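Local coordinates for vesicular integral-membrane protein VIP36 (Canis lupus familiaris, PDB 2E6V) that acts as a calcium-binding intracellular lectin of the early secretory pathway, recognising high-mannose glycans and taking part in transport and sorting of glycoproteins, at residues F126-V131 with G153-F158; P25-Q30 with I53-P58; Y116-T121 with S143-W148. All coordinates share one frame; numbering follows the deposited sequence.

Contact 1: residues F126-V131 with G153-F158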
loop_
_atom_site.group_PDB
_atom_site.type_symbol
_atom_site.label_atom_id
_atom_site.label_comp_id
_atom_site.label_asym_id
_atom_site.label_seq_id
_atom_site.Cartn_x
_atom_site.Cartn_y
_atom_site.Cartn_z
ATOM N N PHE A 126 3.187 10.533 -14.255
ATOM C CA PHE A 126 3.567 9.418 -13.394
ATOM C C PHE A 126 4.960 9.678 -12.826
ATOM O O PHE A 126 5.662 10.579 -13.306
ATOM C CB PHE A 126 3.531 8.116 -14.208
ATOM C CG PHE A 126 2.119 7.592 -14.443
ATOM C CD1 PHE A 126 1.229 8.293 -15.243
ATOM C CD2 PHE A 126 1.680 6.443 -13.810
ATOM C CE1 PHE A 126 -0.054 7.850 -15.428
ATOM C CE2 PHE A 126 0.389 5.988 -13.982
ATOM C CZ PHE A 126 -0.484 6.688 -14.788
ATOM N N PRO A 127 5.363 8.936 -11.774
ATOM C CA PRO A 127 4.565 7.967 -11.040
ATOM C C PRO A 127 3.402 8.647 -10.365
ATOM O O PRO A 127 3.476 9.839 -10.011
ATOM C CB PRO A 127 5.533 7.441 -9.985
ATOM C CG PRO A 127 6.911 7.787 -10.484
ATOM C CD PRO A 127 6.740 9.037 -11.243
ATOM N N TYR A 128 2.338 7.881 -10.186
ATOM C CA TYR A 128 1.090 8.371 -9.651
ATOM C C TYR A 128 0.687 7.494 -8.474
ATOM O O TYR A 128 0.720 6.270 -8.557
ATOM C CB TYR A 128 0.014 8.321 -10.756
ATOM C CG TYR A 128 -1.206 9.145 -10.463
ATOM C CD1 TYR A 128 -1.217 10.533 -10.684
ATOM C CD2 TYR A 128 -2.359 8.560 -9.970
ATOM C CE1 TYR A 128 -2.367 11.312 -10.411
ATOM C CE2 TYR A 128 -3.523 9.317 -9.700
ATOM C CZ TYR A 128 -3.524 10.687 -9.906
ATOM O OH TYR A 128 -4.675 11.431 -9.606
ATOM N N ILE A 129 0.304 8.124 -7.378
ATOM C CA ILE A 129 -0.199 7.432 -6.215
ATOM C C ILE A 129 -1.700 7.636 -6.115
ATOM O O ILE A 129 -2.184 8.749 -6.280
ATOM C CB ILE A 129 0.456 7.969 -4.955
ATOM C CG1 ILE A 129 1.976 7.769 -5.029
ATOM C CG2 ILE A 129 -0.177 7.333 -3.690
ATOM C CD1 ILE A 129 2.682 8.017 -3.773
ATOM N N SER A 130 -2.440 6.561 -5.839
ATOM C CA SER A 130 -3.896 6.637 -5.706
ATOM C C SER A 130 -4.426 5.612 -4.719
ATOM O O SER A 130 -3.742 4.612 -4.408
ATOM C CB SER A 130 -4.530 6.408 -7.051
ATOM O OG SER A 130 -4.126 5.159 -7.542
ATOM N N VAL A 131 -5.636 5.848 -4.221
ATOM C CA VAL A 131 -6.286 4.897 -3.316
ATOM C C VAL A 131 -7.574 4.369 -3.889
ATOM O O VAL A 131 -8.276 5.066 -4.607
ATOM C CB VAL A 131 -6.543 5.482 -1.924
ATOM C CG1 VAL A 131 -5.195 5.691 -1.220
ATOM C CG2 VAL A 131 -7.321 6.811 -2.029
ATOM N N GLY A 153 -5.856 10.774 -5.781
ATOM C CA GLY A 153 -4.477 10.444 -6.123
ATOM C C GLY A 153 -3.655 11.709 -6.266
ATOM O O GLY A 153 -4.201 12.800 -6.302
ATOM N N CYS A 154 -2.333 11.566 -6.306
ATOM C CA CYS A 154 -1.442 12.690 -6.591
ATOM C C CYS A 154 -0.281 12.204 -7.446
ATOM O O CYS A 154 0.068 11.035 -7.382
ATOM C CB CYS A 154 -0.927 13.326 -5.295
ATOM S SG CYS A 154 0.469 12.457 -4.501
ATOM N N THR A 155 0.313 13.091 -8.242
ATOM C CA THR A 155 1.589 12.780 -8.871
ATOM C C THR A 155 2.658 12.782 -7.789
ATOM O O THR A 155 2.625 13.622 -6.900
ATOM C CB THR A 155 1.916 13.739 -9.996
ATOM O OG1 THR A 155 1.238 13.267 -11.158
ATOM C CG2 THR A 155 3.434 13.747 -10.314
ATOM N N ALA A 156 3.548 11.790 -7.840
ATOM C CA ALA A 156 4.619 11.641 -6.856
ATOM C C ALA A 156 5.951 11.155 -7.479
ATOM O O ALA A 156 6.048 10.074 -8.092
ATOM C CB ALA A 156 4.191 10.732 -5.731
ATOM N N ASP A 157 6.970 11.971 -7.286
ATOM C CA ASP A 157 8.276 11.760 -7.883
ATOM C C ASP A 157 9.124 10.858 -6.949
ATOM O O ASP A 157 10.015 11.322 -6.266
ATOM C CB ASP A 157 8.876 13.158 -8.109
ATOM C CG ASP A 157 10.169 13.147 -8.850
ATOM O OD1 ASP A 157 10.459 12.218 -9.628
ATOM O OD2 ASP A 157 10.911 14.121 -8.679
ATOM N N PHE A 158 8.843 9.562 -6.909
ATOM C CA PHE A 158 9.463 8.710 -5.901
ATOM C C PHE A 158 10.444 7.731 -6.473
ATOM O O PHE A 158 11.018 6.967 -5.733
ATOM C CB PHE A 158 8.432 7.959 -5.042
ATOM C CG PHE A 158 7.561 6.985 -5.816
ATOM C CD1 PHE A 158 6.197 7.120 -5.811
ATOM C CD2 PHE A 158 8.117 5.909 -6.530
ATOM C CE1 PHE A 158 5.376 6.204 -6.487
ATOM C CE2 PHE A 158 7.318 5.010 -7.207
ATOM C CZ PHE A 158 5.935 5.157 -7.193
#
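With CG turned opposite its backbone N (chi1 -164°), Tyr128 lays its ring across the backbone of Gly153 and Cys154, while Phe158, its CG set between backbone N and carbonyl carbon (chi1 63°), brings its ring against Pro127. The contact forms one border of the legume-lectin-like beta sandwich: strand 128-135 runs antiparallel to strand 152-155, an outermost strand of its seven-stranded sheet. Ile129 and Cys154 are the hydrogen-bonded pair, Ile129 N meeting Cys154 O at 2.9 Å; the pairs Tyr128-Thr155 and Ser130-Gly153 beside it are non-hydrogen-bonded. Just past the end of strand 152-155 the pairing goes on, for Ala156 N reaches Pro127 O at 2.9 Å in an almost straight bond (176°).

On the Tyr128 face of the sheet, Cys154 O sits over the ring toward its rim, 3.6 Å from Tyr128 CD1. Thr155 OG1 comes to the ring edge near the plane, its hydrogen bond going to Val125 O. Gly153 has no side chain to meet the ring, and its CA lies 3.9 Å from Tyr128 CE2. Arg124 adds a cation-pi contact to the same ring.

The Ile129 face looks into the sandwich. Ile129 CD1 touches Ala156 CB at 3.7 Å, and Ile129 CG1 approaches the Phe158 ring at its edge, 4.0 Å from CE1. Ile129 also packs on Cys191 and Ile192 of strand 189-194 in the other sheet, and the disulfide from Cys154 to Cys191 ties the two sheets covalently on this side. Phe158 meets Phe70 edge-to-face. Against one face of the Phe158 ring Pro127 makes a CH-pi contact, its CB off-centre and 3.6 Å from Phe158 CZ.

Contact 2: residues P25-Q30 with I53-P58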
loop_
_atom_site.group_PDB
_atom_site.type_symbol
_atom_site.label_atom_id
_atom_site.label_comp_id
_atom_site.label_asym_id
_atom_site.label_seq_id
_atom_site.Cartn_x
_atom_site.Cartn_y
_atom_site.Cartn_z
ATOM N N PRO A 25 6.266 -16.133 13.241
ATOM C CA PRO A 25 6.603 -15.522 11.929
ATOM C C PRO A 25 5.571 -14.445 11.569
ATOM O O PRO A 25 4.442 -14.776 11.219
ATOM C CB PRO A 25 6.560 -16.719 10.954
ATOM C CG PRO A 25 5.699 -17.836 11.716
ATOM C CD PRO A 25 5.351 -17.285 13.100
ATOM N N LEU A 26 5.960 -13.180 11.704
ATOM C CA LEU A 26 5.057 -12.032 11.660
ATOM C C LEU A 26 4.678 -11.591 10.241
ATOM O O LEU A 26 3.657 -10.923 10.040
ATOM C CB LEU A 26 5.669 -10.841 12.421
ATOM C CG LEU A 26 5.609 -10.787 13.961
ATOM C CD1 LEU A 26 6.277 -9.516 14.552
ATOM C CD2 LEU A 26 4.180 -10.909 14.468
ATOM N N TRP A 27 5.504 -11.961 9.269
ATOM C CA TRP A 27 5.244 -11.664 7.873
ATOM C C TRP A 27 5.598 -12.894 7.030
ATOM O O TRP A 27 6.611 -13.540 7.274
ATOM C CB TRP A 27 6.047 -10.431 7.398
ATOM C CG TRP A 27 5.688 -9.122 8.082
ATOM C CD1 TRP A 27 6.083 -8.721 9.317
ATOM C CD2 TRP A 27 4.873 -8.052 7.561
ATOM N NE1 TRP A 27 5.551 -7.488 9.616
ATOM C CE2 TRP A 27 4.818 -7.046 8.553
ATOM C CE3 TRP A 27 4.193 -7.849 6.363
ATOM C CZ2 TRP A 27 4.113 -5.851 8.384
ATOM C CZ3 TRP A 27 3.469 -6.643 6.194
ATOM C CH2 TRP A 27 3.440 -5.670 7.204
ATOM N N ASP A 28 4.745 -13.208 6.053
ATOM C CA ASP A 28 5.014 -14.235 5.040
ATOM C C ASP A 28 5.082 -13.614 3.645
ATOM O O ASP A 28 4.389 -12.631 3.341
ATOM C CB ASP A 28 3.942 -15.336 5.054
ATOM C CG ASP A 28 3.766 -15.964 6.422
ATOM O OD1 ASP A 28 4.407 -17.005 6.682
ATOM O OD2 ASP A 28 2.993 -15.422 7.243
ATOM N N PHE A 29 5.932 -14.212 2.818
ATOM C CA PHE A 29 6.187 -13.787 1.459
ATOM C C PHE A 29 5.820 -14.861 0.427
ATOM O O PHE A 29 5.652 -16.025 0.766
ATOM C CB PHE A 29 7.656 -13.337 1.295
ATOM C CG PHE A 29 8.689 -14.347 1.759
ATOM C CD1 PHE A 29 9.078 -15.411 0.938
ATOM C CD2 PHE A 29 9.314 -14.208 2.995
ATOM C CE1 PHE A 29 10.061 -16.344 1.352
ATOM C CE2 PHE A 29 10.273 -15.137 3.424
ATOM C CZ PHE A 29 10.656 -16.202 2.596
ATOM N N GLN A 30 5.689 -14.459 -0.831
ATOM C CA GLN A 30 5.419 -15.383 -1.910
ATOM C C GLN A 30 5.863 -14.744 -3.223
ATOM O O GLN A 30 6.207 -13.554 -3.248
ATOM C CB GLN A 30 3.932 -15.750 -1.956
ATOM C CG GLN A 30 3.029 -14.750 -2.648
ATOM C CD GLN A 30 1.565 -15.072 -2.476
ATOM O OE1 GLN A 30 1.141 -16.237 -2.578
ATOM N NE2 GLN A 30 0.764 -14.034 -2.195
ATOM N N ILE A 53 4.509 -9.634 0.352
ATOM C CA ILE A 53 4.867 -9.909 1.725
ATOM C C ILE A 53 3.634 -9.529 2.530
ATOM O O ILE A 53 3.016 -8.500 2.267
ATOM C CB ILE A 53 6.164 -9.110 2.170
ATOM C CG1 ILE A 53 6.609 -9.531 3.587
ATOM C CG2 ILE A 53 5.928 -7.608 2.131
ATOM C CD1 ILE A 53 8.145 -9.550 3.806
ATOM N N TRP A 54 3.250 -10.355 3.495
ATOM C CA TRP A 54 1.968 -10.124 4.153
ATOM C C TRP A 54 2.040 -10.362 5.620
ATOM O O TRP A 54 2.570 -11.379 6.040
ATOM C CB TRP A 54 0.912 -11.053 3.573
ATOM C CG TRP A 54 0.360 -10.635 2.276
ATOM C CD1 TRP A 54 0.758 -11.050 1.029
ATOM C CD2 TRP A 54 -0.736 -9.751 2.076
ATOM N NE1 TRP A 54 -0.032 -10.469 0.063
ATOM C CE2 TRP A 54 -0.957 -9.666 0.682
ATOM C CE3 TRP A 54 -1.563 -9.022 2.943
ATOM C CZ2 TRP A 54 -1.960 -8.873 0.140
ATOM C CZ3 TRP A 54 -2.548 -8.243 2.418
ATOM C CH2 TRP A 54 -2.746 -8.165 1.023
ATOM N N ASN A 55 1.494 -9.413 6.388
ATOM C CA ASN A 55 1.458 -9.474 7.852
ATOM C C ASN A 55 0.579 -10.664 8.258
ATOM O O ASN A 55 -0.465 -10.937 7.638
ATOM C CB ASN A 55 0.926 -8.143 8.422
ATOM C CG ASN A 55 1.232 -7.936 9.909
ATOM O OD1 ASN A 55 0.614 -7.086 10.575
ATOM N ND2 ASN A 55 2.197 -8.691 10.434
ATOM N N HIS A 56 1.019 -11.381 9.286
ATOM C CA HIS A 56 0.406 -12.653 9.650
ATOM C C HIS A 56 -0.719 -12.441 10.652
ATOM O O HIS A 56 -1.635 -13.257 10.773
ATOM C CB HIS A 56 1.477 -13.570 10.234
ATOM C CG HIS A 56 0.973 -14.932 10.600
ATOM N ND1 HIS A 56 1.286 -16.062 9.873
ATOM C CD2 HIS A 56 0.180 -15.346 11.616
ATOM C CE1 HIS A 56 0.707 -17.111 10.425
ATOM N NE2 HIS A 56 0.027 -16.703 11.482
ATOM N N GLN A 57 -0.642 -11.325 11.355
ATOM C CA GLN A 57 -1.577 -11.020 12.413
ATOM C C GLN A 57 -2.536 -9.969 11.925
ATOM O O GLN A 57 -2.101 -8.900 11.470
ATOM C CB GLN A 57 -0.852 -10.470 13.649
ATOM C CG GLN A 57 0.448 -11.214 14.006
ATOM C CD GLN A 57 0.210 -12.475 14.838
ATOM O OE1 GLN A 57 -0.879 -12.685 15.392
ATOM N NE2 GLN A 57 1.234 -13.314 14.932
ATOM N N PRO A 58 -3.839 -10.236 12.071
ATOM C CA PRO A 58 -4.846 -9.268 11.683
ATOM C C PRO A 58 -4.838 -8.091 12.641
ATOM O O PRO A 58 -4.646 -8.264 13.841
ATOM C CB PRO A 58 -6.163 -10.040 11.780
ATOM C CG PRO A 58 -5.874 -11.250 12.616
ATOM C CD PRO A 58 -4.402 -11.471 12.653
#
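Leu26 O takes two hydrogen bonds from the other segment, His56 N at 2.8 Å and Asn55 ND2 at 2.7 Å, the donors arriving from opposite faces of its carbonyl plane. Asn55 CG points away from the backbone N (chi1 -163°), which carries the amide over the Trp27 indole; the two planes are stacked, 19° apart. Asn55 CB stands almost centrally over the six-membered ring, 3.6 Å from its centroid, in a CH-pi contact. At the ring edge, His56 ND1 donates to the syn lone pair of Asp28 OD2 at 3.2 Å, in the imidazole plane.

The backbones form an antiparallel ladder. Asp28 and Trp54 exchange N-H...O bonds, with Asp28 N 2.8 Å from Trp54 O; they join strand 27-31, an outermost strand of its seven-stranded sheet in the legume-lectin-like sandwich, to strand 49-55. Further out, His10 ND1 and Glu9 O bond to the Asn55 amide, whereas Arg93 forms a salt bridge with Asp28 OD2 and binds Asn55 O.

With both an imidazole N-H and a guanidinium directed at OD2, Asp28 is probably held as the carboxylate, and its charge should favour the proton on His56 ND1.

Contact 3: residues Y116-T121 with S143-W148. With CA (calcium ion), chain H; MAN (alpha-D-mannopyranose), chain F; MAN (alpha-D-mannopyranose), chain B; BMA (beta-D-mannopyranose), chain C.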
loop_
_atom_site.group_PDB
_atom_site.type_symbol
_atom_site.label_atom_id
_atom_site.label_comp_id
_atom_site.label_asym_id
_atom_site.label_seq_id
_atom_site.Cartn_x
_atom_site.Cartn_y
_atom_site.Cartn_z
ATOM N N TYR A 116 3.972 3.131 -14.294
ATOM C CA TYR A 116 3.854 3.030 -15.746
ATOM C C TYR A 116 2.467 3.380 -16.243
ATOM O O TYR A 116 1.478 2.796 -15.806
ATOM C CB TYR A 116 4.324 1.659 -16.292
ATOM C CG TYR A 116 4.159 1.541 -17.791
ATOM C CD1 TYR A 116 5.021 2.214 -18.674
ATOM C CD2 TYR A 116 3.098 0.786 -18.344
ATOM C CE1 TYR A 116 4.839 2.129 -20.073
ATOM C CE2 TYR A 116 2.915 0.685 -19.706
ATOM C CZ TYR A 116 3.779 1.360 -20.576
ATOM O OH TYR A 116 3.567 1.252 -21.941
ATOM N N PRO A 117 2.394 4.338 -17.174
ATOM C CA PRO A 117 1.142 4.761 -17.772
ATOM C C PRO A 117 0.660 3.752 -18.813
ATOM O O PRO A 117 1.054 3.830 -19.987
ATOM C CB PRO A 117 1.516 6.083 -18.438
ATOM C CG PRO A 117 2.977 5.971 -18.729
ATOM C CD PRO A 117 3.553 5.087 -17.696
ATOM N N ASN A 118 -0.178 2.805 -18.385
ATOM C CA ASN A 118 -0.685 1.796 -19.287
ATOM C C ASN A 118 -1.651 2.436 -20.309
ATOM O O ASN A 118 -1.689 2.066 -21.484
ATOM C CB ASN A 118 -1.403 0.703 -18.499
ATOM C CG ASN A 118 -0.490 -0.055 -17.590
ATOM O OD1 ASN A 118 -0.211 0.388 -16.474
ATOM N ND2 ASN A 118 -0.024 -1.216 -18.042
ATOM N N ASP A 119 -2.431 3.395 -19.826
ATOM C CA ASP A 119 -3.333 4.177 -20.644
ATOM C C ASP A 119 -2.564 5.070 -21.628
ATOM O O ASP A 119 -1.957 6.083 -21.242
ATOM C CB ASP A 119 -4.217 5.004 -19.734
ATOM C CG ASP A 119 -5.229 5.805 -20.482
ATOM O OD1 ASP A 119 -5.288 5.720 -21.739
ATOM O OD2 ASP A 119 -5.978 6.517 -19.798
ATOM N N GLU A 120 -2.611 4.694 -22.904
ATOM C CA GLU A 120 -1.696 5.262 -23.907
ATOM C C GLU A 120 -1.915 6.751 -24.222
ATOM O O GLU A 120 -1.023 7.411 -24.729
ATOM C CB GLU A 120 -1.706 4.418 -25.196
ATOM C CG GLU A 120 -0.515 3.421 -25.308
ATOM C CD GLU A 120 -0.722 2.337 -26.393
ATOM O OE1 GLU A 120 0.257 2.010 -27.117
ATOM O OE2 GLU A 120 -1.863 1.806 -26.513
ATOM N N THR A 121 -3.101 7.270 -23.931
ATOM C CA THR A 121 -3.383 8.681 -24.130
ATOM C C THR A 121 -3.973 9.219 -22.841
ATOM O O THR A 121 -5.201 9.353 -22.697
ATOM C CB THR A 121 -4.365 8.920 -25.298
ATOM O OG1 THR A 121 -5.600 8.244 -25.029
ATOM C CG2 THR A 121 -3.750 8.434 -26.673
ATOM N N SER A 143 -5.250 -1.540 -17.454
ATOM C CA SER A 143 -5.038 -0.855 -18.733
ATOM C C SER A 143 -5.366 0.626 -18.687
ATOM O O SER A 143 -4.995 1.363 -19.594
ATOM C CB SER A 143 -5.920 -1.495 -19.810
ATOM O OG SER A 143 -7.218 -0.886 -19.799
ATOM N N LYS A 144 -6.098 1.060 -17.666
ATOM C CA LYS A 144 -6.444 2.469 -17.524
ATOM C C LYS A 144 -5.882 3.059 -16.237
ATOM O O LYS A 144 -6.411 4.042 -15.705
ATOM C CB LYS A 144 -7.971 2.684 -17.579
ATOM C CG LYS A 144 -8.707 2.012 -18.735
ATOM C CD LYS A 144 -8.208 2.422 -20.120
ATOM C CE LYS A 144 -9.077 3.474 -20.782
ATOM N NZ LYS A 144 -8.457 3.819 -22.094
ATOM N N ASP A 145 -4.835 2.427 -15.720
ATOM C CA ASP A 145 -4.224 2.814 -14.456
ATOM C C ASP A 145 -5.209 2.966 -13.290
ATOM O O ASP A 145 -4.991 3.757 -12.364
ATOM C CB ASP A 145 -3.393 4.065 -14.662
ATOM C CG ASP A 145 -2.411 3.910 -15.796
ATOM O OD1 ASP A 145 -2.541 4.662 -16.786
ATOM O OD2 ASP A 145 -1.545 3.001 -15.712
ATOM N N GLY A 146 -6.285 2.191 -13.342
ATOM C CA GLY A 146 -7.281 2.143 -12.281
ATOM C C GLY A 146 -8.023 3.436 -12.042
ATOM O O GLY A 146 -8.651 3.608 -11.005
ATOM N N ARG A 147 -7.964 4.342 -13.012
ATOM C CA ARG A 147 -8.600 5.650 -12.901
ATOM C C ARG A 147 -10.116 5.621 -12.590
ATOM O O ARG A 147 -10.580 6.414 -11.769
ATOM C CB ARG A 147 -8.261 6.471 -14.147
ATOM C CG ARG A 147 -9.373 7.276 -14.763
ATOM C CD ARG A 147 -8.858 8.086 -15.920
ATOM N NE ARG A 147 -8.598 9.439 -15.461
ATOM C CZ ARG A 147 -7.556 10.182 -15.804
ATOM N NH1 ARG A 147 -6.620 9.710 -16.616
ATOM N NH2 ARG A 147 -7.457 11.406 -15.310
ATOM N N TRP A 148 -10.879 4.726 -13.233
ATOM C CA TRP A 148 -12.338 4.631 -12.951
ATOM C C TRP A 148 -12.745 4.014 -11.594
ATOM O O TRP A 148 -13.888 4.112 -11.204
ATOM C CB TRP A 148 -13.105 4.038 -14.139
ATOM C CG TRP A 148 -12.947 4.953 -15.311
ATOM C CD1 TRP A 148 -11.912 4.960 -16.216
ATOM C CD2 TRP A 148 -13.770 6.081 -15.640
ATOM N NE1 TRP A 148 -12.056 6.000 -17.095
ATOM C CE2 TRP A 148 -13.176 6.715 -16.774
ATOM C CE3 TRP A 148 -14.955 6.609 -15.110
ATOM C CZ2 TRP A 148 -13.741 7.828 -17.396
ATOM C CZ3 TRP A 148 -15.517 7.729 -15.728
ATOM C CH2 TRP A 148 -14.907 8.327 -16.862
HETATM CA CA CA H . -0.051 1.611 -14.695
HETATM C C1 MAN F . 3.359 -2.854 -22.917
HETATM C C2 MAN F . 2.669 -4.206 -22.895
HETATM C C3 MAN F . 1.508 -4.104 -23.898
HETATM C C4 MAN F . 0.521 -3.002 -23.488
HETATM C C5 MAN F . 1.261 -1.678 -23.219
HETATM C C6 MAN F . 0.401 -0.646 -22.475
HETATM O O2 MAN F . 2.132 -4.385 -21.586
HETATM O O3 MAN F . 0.845 -5.337 -23.995
HETATM O O4 MAN F . -0.482 -2.835 -24.482
HETATM O O5 MAN F . 2.442 -1.874 -22.451
HETATM O O6 MAN F . 0.780 0.672 -22.841
HETATM C C1 MAN B . 2.727 -5.399 -20.745
HETATM C C2 MAN B . 1.629 -5.998 -19.843
HETATM C C3 MAN B . 1.096 -4.950 -18.858
HETATM C C4 MAN B . 2.237 -4.214 -18.152
HETATM C C5 MAN B . 3.280 -3.741 -19.179
HETATM C C6 MAN B . 4.453 -3.020 -18.542
HETATM O O2 MAN B . 2.064 -7.133 -19.112
HETATM O O3 MAN B . 0.151 -5.505 -17.947
HETATM O O4 MAN B . 1.692 -3.082 -17.544
HETATM O O5 MAN B . 3.754 -4.837 -19.949
HETATM O O6 MAN B . 5.144 -3.909 -17.686
HETATM C C1 BMA C . 5.598 0.770 -24.949
HETATM C C2 BMA C . 4.420 -0.229 -24.883
HETATM C C3 BMA C . 4.809 -1.495 -24.079
HETATM C C4 BMA C . 6.181 -2.008 -24.487
HETATM C C5 BMA C . 7.178 -0.891 -24.260
HETATM C C6 BMA C . 8.617 -1.380 -24.436
HETATM O O1 BMA C . 5.403 1.770 -25.934
HETATM O O2 BMA C . 3.929 -0.545 -26.179
HETATM O O3 BMA C . 3.879 -2.546 -24.221
HETATM O O4 BMA C . 6.524 -3.173 -23.780
HETATM O O5 BMA C . 6.838 0.118 -25.202
HETATM O O6 BMA C . 9.300 -0.637 -25.432
HETATM O O HOH W 1 1.504 0.158 -14.059
HETATM O O HOH W 2 -1.716 -0.028 -14.177
#
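This is the calcium and mannose site of the lectin domain, to which two loops, 116-121 and 143-148, contribute. Calcium is bound by Tyr116 O at 2.2 Å, Asn118 OD1 at 2.2 Å and Asp145 OD2 at 2.3 Å; two waters and both carboxylate oxygens of Asp114 make up the rest of its shell.

Across the loops, the Asp145 carboxylate is gripped by two backbone amides besides the metal. Asn118 N comes to the syn lone pair of OD2 at 3.0 Å, nearly straight (163°), and Asp119 N reaches OD1 at 3.3 Å from above the carboxylate plane. The type I' turn from Lys144 to Arg147, closed by Arg147 N on Lys144 O, carries Asp145 at its first corner. The Asp119 and Lys144 side chains cross in a long salt bridge.

Asn118 joins metal and sugar. With CG beside the backbone N (chi1 -64°) the amide lies between ion and glycan, and chi2 of 83° sets OD1 on calcium and ND2 on O4 of the chain B mannose, 2.6 Å from Asn118 ND2. The chain F mannose is held through its O6, which shares a hydrogen bond with Tyr116 OH at 3.0 Å and donates to Asn118 O at 3.1 Å. The Tyr116 side chain also packs on Leu214. Asp83, His142, Asp213 and Leu214 supply further hydrogen bonds to mannose, and Tyr116 OH touches C2 of the beta-mannose.

By binding Tyr116 O and Asn118 OD1, calcium probably fixes the loop that presents both residues to the glycan. Withdrawal of charge from OD1 by the metal would polarise the Asn118 amide and probably make ND2 a stronger donor to the mannose, while the negative charge of Asp145 is probably offset by the calcium and two N-H groups.

Overall arrangement
From the N terminus, contact 2 comes first: 25-30 pairs with 53-58 and closes a loop of 22 residues before the others open. Contacts 1 and 3 then cross. The chain passes 116-121, 126-131, 143-148 and 153-158 in turn, so the loop of contact 1 opens inside that of contact 3 and closes after it. Contacts 1 and 2 each pair an outermost strand with its neighbour, at the two borders of the same seven-stranded sheet, with centres about 26 Å apart. Contact 3 joins the loops leading into and out of strand 128-135, and touches contact 1 through Phe126, whose ring packs on Tyr116, Pro117 and Asp145, linking sheet border and calcium site.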